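Local coordinates for protein tRNA-splicing endonuclease (PDB 2CV8) that probably cuts precursor tRNA at both splice sites to release the intron, leaving 2',3'-cyclic phosphate and 5'-hydroxyl ends, at residues 46-49 / 50-54; 69-72 / 73-77; 84-87 / 88-91. One frame throughout, in Å; residues are numbered along the deposited sequence.

Interaction 1: 46-49 / 50-54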
# COMPACT_ATOMS: atom_id res chain seq x y z
N LEU B 46 10.02 -30.18 -15.98
CA LEU B 46 9.67 -29.20 -14.97
C LEU B 46 10.45 -27.93 -15.27
O LEU B 46 11.65 -27.98 -15.51
CB LEU B 46 10.03 -29.76 -13.58
CG LEU B 46 9.42 -29.23 -12.28
CD1 LEU B 46 10.18 -28.02 -11.78
CD2 LEU B 46 7.94 -28.91 -12.51
N ILE B 47 9.77 -26.79 -15.28
CA ILE B 47 10.46 -25.54 -15.53
C ILE B 47 10.50 -24.65 -14.29
O ILE B 47 9.47 -24.26 -13.75
CB ILE B 47 9.83 -24.79 -16.71
CG1 ILE B 47 10.28 -25.46 -18.01
CG2 ILE B 47 10.24 -23.32 -16.70
CD1 ILE B 47 10.03 -24.67 -19.25
N LEU B 48 11.71 -24.35 -13.83
CA LEU B 48 11.91 -23.52 -12.65
C LEU B 48 12.44 -22.16 -13.03
O LEU B 48 13.25 -22.03 -13.94
CB LEU B 48 12.91 -24.17 -11.69
CG LEU B 48 12.55 -25.47 -10.95
CD1 LEU B 48 13.76 -25.90 -10.11
CD2 LEU B 48 11.31 -25.25 -10.07
N SER B 49 11.98 -21.14 -12.32
CA SER B 49 12.43 -19.78 -12.56
C SER B 49 13.73 -19.61 -11.79
O SER B 49 14.01 -20.38 -10.87
CB SER B 49 11.40 -18.78 -12.05
OG SER B 49 11.21 -18.90 -10.65
N LEU B 50 14.54 -18.61 -12.17
CA LEU B 50 15.79 -18.39 -11.46
C LEU B 50 15.56 -18.22 -9.96
O LEU B 50 16.34 -18.73 -9.15
CB LEU B 50 16.52 -17.17 -12.03
CG LEU B 50 17.38 -17.51 -13.24
CD1 LEU B 50 17.88 -16.24 -13.92
CD2 LEU B 50 18.53 -18.40 -12.79
N ILE B 51 14.50 -17.51 -9.59
CA ILE B 51 14.20 -17.31 -8.18
C ILE B 51 14.03 -18.66 -7.46
O ILE B 51 14.58 -18.86 -6.38
CB ILE B 51 12.93 -16.45 -8.01
CG1 ILE B 51 13.24 -15.01 -8.40
CG2 ILE B 51 12.46 -16.46 -6.57
CD1 ILE B 51 12.06 -14.08 -8.29
N GLU B 52 13.29 -19.57 -8.07
CA GLU B 52 13.09 -20.90 -7.50
C GLU B 52 14.40 -21.70 -7.51
O GLU B 52 14.78 -22.32 -6.50
CB GLU B 52 12.03 -21.67 -8.28
CG GLU B 52 10.66 -21.08 -8.19
CD GLU B 52 9.63 -21.96 -8.85
OE1 GLU B 52 9.72 -22.17 -10.07
OE2 GLU B 52 8.73 -22.45 -8.14
N GLY B 53 15.07 -21.71 -8.65
CA GLY B 53 16.31 -22.44 -8.77
C GLY B 53 17.38 -22.00 -7.78
O GLY B 53 18.05 -22.83 -7.16
N VAL B 54 17.55 -20.69 -7.64
CA VAL B 54 18.54 -20.15 -6.73
C VAL B 54 18.19 -20.58 -5.31
O VAL B 54 19.07 -20.91 -4.52
CB VAL B 54 18.62 -18.59 -6.84
CG1 VAL B 54 19.55 -18.02 -5.77
CG2 VAL B 54 19.15 -18.20 -8.22
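A capping box formed by Ser49 and Glu52 starts the helix that follows strand 46-49 in the N-terminal domain. Ser49, at the N-cap, turns its hydroxyl back over the first turn, where OG accepts a weak bond from Glu52 N at 3.4 Å. Its chi1 of 62° makes this possible, setting OG between the backbone N and the carbonyl carbon. The reciprocal half is also weak but nearly straight: Ser49 N points at Glu52 OE1, 3.4 Å off. The short segments of strand and helix run at 91° to each other, and the box sits at this corner, where the chain leaves the six-stranded sheet. The first full helical bond, Gly53 N to Ser49 O at 2.8 Å, follows at once. Glu52 crosses Leu48 at about a right angle, and CD2 of the leucine lies 3.5 Å from Glu52 OE1, so an apolar methyl borders the buried carboxylate. Its other oxygen, OE2, is bound by Gly28 N, with Arg105 as a long, weak ion partner. Strand 46-49 is itself bonded to strands 9-12 and 29-30, while Leu50 leans on Leu76 and Ile79 of helix 73-83 and Ile51 packs on Leu90 and Tyr94 of helix 87-99.

Interaction 2: 69-72 / 73-77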
# COMPACT_ATOMS: atom_id res chain seq x y z
N GLU B 69 29.42 -26.00 -17.47
CA GLU B 69 29.73 -25.23 -16.27
C GLU B 69 28.76 -25.51 -15.13
O GLU B 69 27.54 -25.60 -15.32
CB GLU B 69 29.76 -23.73 -16.58
CG GLU B 69 30.09 -22.87 -15.37
CD GLU B 69 30.37 -21.42 -15.73
OE1 GLU B 69 29.56 -20.80 -16.45
OE2 GLU B 69 31.41 -20.89 -15.27
N ARG B 70 29.32 -25.66 -13.93
CA ARG B 70 28.55 -25.93 -12.73
C ARG B 70 28.39 -24.59 -12.02
O ARG B 70 29.36 -24.05 -11.48
CB ARG B 70 29.33 -26.91 -11.85
CG ARG B 70 28.55 -27.59 -10.75
CD ARG B 70 29.51 -28.51 -9.99
NE ARG B 70 28.86 -29.33 -8.97
CZ ARG B 70 29.52 -30.18 -8.18
NH1 ARG B 70 30.84 -30.30 -8.28
NH2 ARG B 70 28.86 -30.90 -7.28
N LEU B 71 27.18 -24.05 -12.03
CA LEU B 71 26.89 -22.77 -11.40
C LEU B 71 26.45 -22.93 -9.96
O LEU B 71 25.46 -23.61 -9.69
CB LEU B 71 25.80 -22.02 -12.17
CG LEU B 71 26.13 -21.48 -13.56
CD1 LEU B 71 27.34 -20.57 -13.47
CD2 LEU B 71 26.39 -22.61 -14.52
N ASP B 72 27.18 -22.31 -9.04
CA ASP B 72 26.81 -22.40 -7.63
C ASP B 72 25.92 -21.23 -7.27
O ASP B 72 25.56 -20.43 -8.14
CB ASP B 72 28.05 -22.41 -6.73
CG ASP B 72 28.91 -21.17 -6.89
OD1 ASP B 72 29.83 -21.00 -6.07
OD2 ASP B 72 28.66 -20.38 -7.82
N PHE B 73 25.56 -21.12 -6.00
CA PHE B 73 24.69 -20.04 -5.52
C PHE B 73 25.15 -18.63 -5.88
O PHE B 73 24.37 -17.83 -6.40
CB PHE B 73 24.52 -20.14 -4.01
CG PHE B 73 23.56 -19.14 -3.44
CD1 PHE B 73 22.19 -19.36 -3.50
CD2 PHE B 73 24.02 -17.96 -2.86
CE1 PHE B 73 21.30 -18.42 -2.99
CE2 PHE B 73 23.15 -17.02 -2.35
CZ PHE B 73 21.78 -17.25 -2.41
N GLU B 74 26.41 -18.31 -5.59
CA GLU B 74 26.96 -16.99 -5.88
C GLU B 74 26.80 -16.63 -7.35
O GLU B 74 26.40 -15.52 -7.68
CB GLU B 74 28.45 -16.93 -5.51
CG GLU B 74 28.76 -17.08 -4.02
CD GLU B 74 28.39 -18.45 -3.45
OE1 GLU B 74 27.19 -18.73 -3.29
OE2 GLU B 74 29.31 -19.25 -3.17
N ARG B 75 27.11 -17.58 -8.23
CA ARG B 75 27.01 -17.33 -9.66
C ARG B 75 25.56 -17.24 -10.14
O ARG B 75 25.21 -16.36 -10.92
CB ARG B 75 27.76 -18.42 -10.45
CG ARG B 75 29.22 -18.08 -10.72
CD ARG B 75 29.35 -17.13 -11.91
NE ARG B 75 28.99 -17.79 -13.16
CZ ARG B 75 28.78 -17.17 -14.31
NH1 ARG B 75 28.90 -15.85 -14.39
NH2 ARG B 75 28.45 -17.87 -15.39
N LEU B 76 24.73 -18.16 -9.66
CA LEU B 76 23.33 -18.16 -10.05
C LEU B 76 22.66 -16.89 -9.58
O LEU B 76 21.94 -16.25 -10.34
CB LEU B 76 22.61 -19.37 -9.47
CG LEU B 76 22.53 -20.55 -10.42
CD1 LEU B 76 21.97 -21.77 -9.70
CD2 LEU B 76 21.66 -20.17 -11.61
N TYR B 77 22.90 -16.51 -8.33
CA TYR B 77 22.31 -15.29 -7.80
C TYR B 77 22.70 -14.13 -8.71
O TYR B 77 21.86 -13.35 -9.14
CB TYR B 77 22.82 -15.01 -6.38
CG TYR B 77 22.09 -13.88 -5.69
CD1 TYR B 77 20.93 -14.12 -4.97
CD2 TYR B 77 22.56 -12.57 -5.79
CE1 TYR B 77 20.24 -13.07 -4.36
CE2 TYR B 77 21.88 -11.52 -5.19
CZ TYR B 77 20.72 -11.77 -4.47
OH TYR B 77 20.04 -10.73 -3.89
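The guanidinium of Arg75 has Leu71 CD1 at its edge, near its plane and 3.2 Å from NE, while Glu69 OE1 meets it obliquely. That oxygen forms a salt bridge with Arg75 NH2 at 3.3 Å; the bond is weak and bent, with the carboxylate and guanidinium planes 45° apart. Bends at chi2 and chi3 fold the arginine back across Leu71 at a slant, to reach Glu69. The second carboxylate, that of Asp72, caps helix 73-83: OD2 takes the Arg75 N-H at 3.2 Å, the donor standing above the carboxylate plane rather than in it. With chi1 at 60° the Asp72 carboxylate swings over the exposed first turn. There OD1 comes within 3.4 Å of Glu74 OE2, two like charges whose side chains cross at about a right angle. Below the cap, Asp72 O receives Leu76 N at 2.9 Å, and Leu76 CG rests 4.0 Å from Leu71 CB. The two leucines face the interior, Leu76 also touching Ile64 of the sheet and Val57 of helix 50-58. A serine in place of Leu76 would probably open a gap beside Leu71 and weaken the packing on Ile64 and Val57. Negative groups gathered at the N-terminus of a helix, where the first backbone N-H groups point toward that end and find no acceptor within the helix, are likely to be stabilised by its dipole, which may offset part of the repulsion between Asp72 and Glu74.

Interaction 3: 84-87 / 88-91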
# COMPACT_ATOMS: atom_id res chain seq x y z
N ILE B 84 16.93 -11.10 -14.39
CA ILE B 84 15.64 -10.72 -13.83
C ILE B 84 15.54 -9.35 -13.15
O ILE B 84 16.26 -9.07 -12.19
CB ILE B 84 15.14 -11.81 -12.84
CG1 ILE B 84 14.48 -12.97 -13.60
CG2 ILE B 84 14.16 -11.23 -11.84
CD1 ILE B 84 15.41 -13.76 -14.48
N PRO B 85 14.64 -8.48 -13.63
CA PRO B 85 14.46 -7.15 -13.03
C PRO B 85 13.87 -7.31 -11.63
O PRO B 85 12.95 -8.11 -11.42
CB PRO B 85 13.48 -6.46 -13.98
CG PRO B 85 13.70 -7.16 -15.29
CD PRO B 85 13.85 -8.60 -14.87
N ARG B 86 14.38 -6.56 -10.67
CA ARG B 86 13.90 -6.64 -9.29
C ARG B 86 14.25 -7.98 -8.63
O ARG B 86 13.65 -8.37 -7.62
CB ARG B 86 12.39 -6.41 -9.24
CG ARG B 86 11.95 -5.04 -9.74
CD ARG B 86 10.46 -5.01 -10.01
NE ARG B 86 9.69 -5.38 -8.83
CZ ARG B 86 8.64 -6.21 -8.84
NH1 ARG B 86 8.24 -6.76 -9.98
NH2 ARG B 86 8.01 -6.48 -7.70
N PHE B 87 15.23 -8.67 -9.20
CA PHE B 87 15.64 -9.96 -8.68
C PHE B 87 15.96 -9.92 -7.19
O PHE B 87 15.52 -10.79 -6.45
CB PHE B 87 16.85 -10.50 -9.43
CG PHE B 87 17.28 -11.88 -8.97
CD1 PHE B 87 16.70 -13.03 -9.51
CD2 PHE B 87 18.21 -12.02 -7.93
CE1 PHE B 87 17.03 -14.29 -9.03
CE2 PHE B 87 18.55 -13.28 -7.43
CZ PHE B 87 17.96 -14.42 -7.99
N ARG B 88 16.73 -8.93 -6.76
CA ARG B 88 17.10 -8.82 -5.35
C ARG B 88 15.90 -8.75 -4.41
O ARG B 88 15.82 -9.52 -3.45
CB ARG B 88 18.00 -7.60 -5.10
CG ARG B 88 19.42 -7.75 -5.60
CD ARG B 88 20.35 -6.82 -4.84
NE ARG B 88 21.72 -6.87 -5.35
CZ ARG B 88 22.12 -6.28 -6.47
NH1 ARG B 88 21.26 -5.57 -7.19
NH2 ARG B 88 23.38 -6.40 -6.87
N ILE B 89 14.96 -7.85 -4.69
CA ILE B 89 13.83 -7.75 -3.79
C ILE B 89 12.90 -8.93 -3.94
O ILE B 89 12.28 -9.35 -2.96
CB ILE B 89 13.05 -6.43 -3.99
CG1 ILE B 89 12.46 -6.36 -5.39
CG2 ILE B 89 13.96 -5.26 -3.76
CD1 ILE B 89 11.52 -5.18 -5.57
N LEU B 90 12.81 -9.47 -5.16
CA LEU B 90 11.94 -10.62 -5.42
C LEU B 90 12.44 -11.89 -4.75
O LEU B 90 11.66 -12.66 -4.20
CB LEU B 90 11.79 -10.86 -6.92
CG LEU B 90 10.91 -9.87 -7.69
CD1 LEU B 90 10.98 -10.17 -9.16
CD2 LEU B 90 9.48 -9.92 -7.19
N TYR B 91 13.75 -12.11 -4.79
CA TYR B 91 14.31 -13.30 -4.16
C TYR B 91 14.24 -13.15 -2.64
O TYR B 91 14.03 -14.13 -1.91
CB TYR B 91 15.77 -13.53 -4.59
CG TYR B 91 16.37 -14.73 -3.89
CD1 TYR B 91 16.04 -16.03 -4.28
CD2 TYR B 91 17.21 -14.57 -2.78
CE1 TYR B 91 16.52 -17.14 -3.57
CE2 TYR B 91 17.68 -15.66 -2.07
CZ TYR B 91 17.34 -16.95 -2.47
OH TYR B 91 17.81 -18.03 -1.76
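Arg86 and Leu90 meet where Leu90 CD2 lies over one face of the guanidinium, 3.8 Å from NH2. Ile89 comes from another direction, its CD1 lying 3.7 Å from Arg86 NE. The backbone also joins Arg86 to Leu90, for Leu90 N donates to Arg86 O at 2.8 Å, and one residue on Tyr91 N donates to Phe87 O. Beside this arginine, Phe87 takes Tyr91 CB over one face, near the rim, and Ile84 CG2 at its edge. The two aromatic side chains run side by side, with planes only 6° apart but centroids 6.0 Å apart, so the rings scarcely overlap. Both have CG opposite the backbone N (chi1 -177° in Phe87), which sends them the same way from successive turns. Farther out, Tyr77 meets Phe87 edge-to-face, and Tyr91 packs on Phe73 and Val54. Arg86 NH2 is held by a salt bridge to Asp113 and a hydrogen bond to Ala132 O, which ties the helix start to strand 128-134 and the loop holding Asp113. Arg86 itself has a positive phi of 68°, as expected at the third position of the type II beta turn from Ile84 to Phe87; this tight turn between consecutive helices links helix 73-83 to helix 87-99.

All three interactions lie where a helix begins, and in each the residue before the helix gives its carbonyl to the N-H four residues on. What is added differs with place. Interaction 1 is buried, and its cap is a serine hydroxyl paired with a glutamate; interaction 2, nearer the surface, uses an aspartate and a salt bridge; interaction 3, partly buried, keeps Phe87, Leu90 and Tyr91 inside with Arg86 and Arg88 exposed, and relies on a turn and aromatic packing. Interactions 1 and 2 both join the N-terminal sheet to a helix, whereas interaction 3 joins two helices. Their inner sides meet: Val54 CG2 lies 3.9 Å from Leu76 CB, and Tyr77 CE1 3.7 Å from Tyr91 CD2.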